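Local coordinates for protein caspase-3 (Porites astreoides, PDB 6WI4) that probably cleaves proteins after aspartate residues as a cysteine protease of the caspase family, consistent with a part in coral apoptosis, at residues Y80-F85 with P122-F127. Residues are numbered along the deposited sequence; the frame is centred on the assembly and turned at random.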
loop_
_atom_site.group_PDB
_atom_site.type_symbol
_atom_site.label_atom_id
_atom_site.label_comp_id
_atom_site.label_asym_id
_atom_site.label_seq_id
_atom_site.Cartn_x
_atom_site.Cartn_y
_atom_site.Cartn_z
ATOM N N TYR A 80 -2.379 20.527 2.609
ATOM C CA TYR A 80 -2.379 19.183 3.165
ATOM C C TYR A 80 -1.146 18.950 4.025
ATOM O O TYR A 80 -0.128 19.631 3.892
ATOM C CB TYR A 80 -2.413 18.130 2.053
ATOM C CG TYR A 80 -3.616 18.233 1.145
ATOM C CD1 TYR A 80 -4.892 18.353 1.665
ATOM C CD2 TYR A 80 -3.462 18.210 -0.231
ATOM C CE1 TYR A 80 -6.002 18.443 0.823
ATOM C CE2 TYR A 80 -4.559 18.307 -1.079
ATOM C CZ TYR A 80 -5.813 18.422 -0.544
ATOM O OH TYR A 80 -6.896 18.510 -1.400
ATOM N N ASP A 81 -1.246 17.933 4.880
ATOM C CA ASP A 81 -0.150 17.517 5.744
ATOM C C ASP A 81 0.549 16.248 5.278
ATOM O O ASP A 81 1.653 15.961 5.757
ATOM C CB ASP A 81 -0.658 17.266 7.170
ATOM C CG ASP A 81 -1.053 18.545 7.895
ATOM O OD1 ASP A 81 -0.444 19.602 7.625
ATOM O OD2 ASP A 81 -1.973 18.467 8.730
ATOM N N ALA A 82 -0.061 15.477 4.383
ATOM C CA ALA A 82 0.428 14.135 4.082
ATOM C C ALA A 82 -0.164 13.686 2.754
ATOM O O ALA A 82 -1.080 14.315 2.225
ATOM C CB ALA A 82 0.064 13.158 5.203
ATOM N N PHE A 83 0.355 12.572 2.229
ATOM C CA PHE A 83 -0.146 11.979 0.989
ATOM C C PHE A 83 -0.106 10.468 1.117
ATOM O O PHE A 83 0.861 9.923 1.654
ATOM C CB PHE A 83 0.683 12.420 -0.226
ATOM C CG PHE A 83 0.303 11.730 -1.514
ATOM C CD1 PHE A 83 -0.901 12.020 -2.137
ATOM C CD2 PHE A 83 1.155 10.809 -2.105
ATOM C CE1 PHE A 83 -1.256 11.383 -3.323
ATOM C CE2 PHE A 83 0.808 10.169 -3.286
ATOM C CZ PHE A 83 -0.404 10.462 -3.896
ATOM N N ILE A 84 -1.141 9.794 0.609
ATOM C CA ILE A 84 -1.222 8.333 0.618
ATOM C C ILE A 84 -1.432 7.838 -0.803
ATOM O O ILE A 84 -2.298 8.356 -1.517
ATOM C CB ILE A 84 -2.363 7.839 1.523
ATOM C CG1 ILE A 84 -2.005 8.070 2.989
ATOM C CG2 ILE A 84 -2.696 6.362 1.233
ATOM C CD1 ILE A 84 -3.131 7.704 3.951
ATOM N N PHE A 85 -0.668 6.817 -1.194
ATOM C CA PHE A 85 -0.870 6.097 -2.448
ATOM C C PHE A 85 -0.927 4.607 -2.145
ATOM O O PHE A 85 -0.044 4.082 -1.464
ATOM C CB PHE A 85 0.260 6.391 -3.442
ATOM C CG PHE A 85 0.143 5.643 -4.735
ATOM C CD1 PHE A 85 0.637 4.347 -4.856
ATOM C CD2 PHE A 85 -0.425 6.244 -5.840
ATOM C CE1 PHE A 85 0.533 3.658 -6.042
ATOM C CE2 PHE A 85 -0.528 5.552 -7.041
ATOM C CZ PHE A 85 -0.039 4.268 -7.139
ATOM N N PRO A 122 4.890 13.527 5.188
ATOM C CA PRO A 122 4.908 12.072 4.990
ATOM C C PRO A 122 4.225 11.667 3.695
ATOM O O PRO A 122 3.121 12.122 3.376
ATOM C CB PRO A 122 4.177 11.528 6.223
ATOM C CG PRO A 122 3.485 12.694 6.835
ATOM C CD PRO A 122 4.228 13.923 6.442
ATOM N N LYS A 123 4.904 10.802 2.949
ATOM C CA LYS A 123 4.417 10.242 1.693
ATOM C C LYS A 123 4.358 8.742 1.888
ATOM O O LYS A 123 5.401 8.080 1.914
ATOM C CB LYS A 123 5.334 10.627 0.535
ATOM C CG LYS A 123 5.430 12.153 0.344
ATOM C CD LYS A 123 6.627 12.562 -0.495
ATOM C CE LYS A 123 7.894 12.798 0.343
ATOM N NZ LYS A 123 7.863 14.092 1.094
ATOM N N MET A 124 3.151 8.218 2.047
ATOM C CA MET A 124 2.933 6.825 2.419
ATOM C C MET A 124 2.503 6.027 1.201
ATOM O O MET A 124 1.551 6.405 0.517
ATOM C CB MET A 124 1.866 6.719 3.503
ATOM C CG MET A 124 2.236 7.401 4.804
ATOM S SD MET A 124 0.795 7.623 5.861
ATOM C CE MET A 124 0.349 9.306 5.423
ATOM N N PHE A 125 3.173 4.906 0.958
ATOM C CA PHE A 125 2.816 3.997 -0.123
ATOM C C PHE A 125 2.486 2.632 0.463
ATOM O O PHE A 125 3.253 2.108 1.278
ATOM C CB PHE A 125 3.961 3.894 -1.129
ATOM C CG PHE A 125 4.134 5.124 -1.946
ATOM C CD1 PHE A 125 4.685 6.266 -1.395
ATOM C CD2 PHE A 125 3.705 5.160 -3.260
ATOM C CE1 PHE A 125 4.824 7.420 -2.148
ATOM C CE2 PHE A 125 3.837 6.305 -4.009
ATOM C CZ PHE A 125 4.402 7.435 -3.451
ATOM N N PHE A 126 1.342 2.072 0.072
ATOM C CA PHE A 126 0.913 0.751 0.516
ATOM C C PHE A 126 0.767 -0.157 -0.694
ATOM O O PHE A 126 0.104 0.212 -1.668
ATOM C CB PHE A 126 -0.422 0.809 1.264
ATOM C CG PHE A 126 -0.417 1.706 2.465
ATOM C CD1 PHE A 126 -0.688 3.060 2.341
ATOM C CD2 PHE A 126 -0.178 1.181 3.729
ATOM C CE1 PHE A 126 -0.697 3.888 3.454
ATOM C CE2 PHE A 126 -0.179 2.009 4.846
ATOM C CZ PHE A 126 -0.445 3.360 4.705
ATOM N N PHE A 127 1.348 -1.351 -0.623
ATOM C CA PHE A 127 1.335 -2.282 -1.747
ATOM C C PHE A 127 0.762 -3.616 -1.310
ATOM O O PHE A 127 1.293 -4.242 -0.387
ATOM C CB PHE A 127 2.744 -2.517 -2.293
ATOM C CG PHE A 127 3.433 -1.288 -2.769
ATOM C CD1 PHE A 127 3.195 -0.799 -4.038
ATOM C CD2 PHE A 127 4.323 -0.616 -1.957
ATOM C CE1 PHE A 127 3.830 0.356 -4.482
ATOM C CE2 PHE A 127 4.979 0.532 -2.405
ATOM C CZ PHE A 127 4.729 1.013 -3.668
#
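Pro-122 meets Ala-82 where two neighbouring parallel strands, 83-88 and 123-128, run side by side at the centre of the mixed six-stranded sheet of the caspase fold. Proline has no N-H to give, and at this position its ring carbon CD, not a donor, lies 3.4 Å from Asp-81 O. Its own carbonyl O still accepts a bond from Phe-83 N at 3.0 Å, while its ring carbon CG lies against the small CB of Ala-82. Lys-123 pairs with Phe-83, but its amino group turns away and hydrogen-bonds to the backbone O atoms of Leu-118 and Lys-121, and the side chain also makes a cation-pi contact with Phe-147. Met-124 reaches both ways along the ladder. Its N gives an almost perfectly straight bond to Phe-83 O, with 179° at the hydrogen. Its O receives Phe-85 N at 2.8 Å. Its flexible side chain, bent at chi3 (-96°), lays the methyl CE against CG1 of Ile-84 at 3.6 Å and close to CB of Ala-82, packing on the same side of the sheet as Ile-84; beyond it Leu-226 and Val-148 continue the apolar layer. On the other face, Phe-125 sits beside Phe-85, their planes inclined at 38°. CD2 of Phe-125 comes within 3.6 Å of Phe-85 CD1. These broad rings suit a core covered by helix 105-110, whose Leu-108 touches Phe-85 and Thr-109 touches Phe-125. Phe-126 returns to the face of Ile-84 and Met-124, and its N gives the next bond of the ladder, to Phe-85 O. The edge of its ring, at CE1, meets the methyl CG2 on the beta-branch of Ile-84 at 3.9 Å.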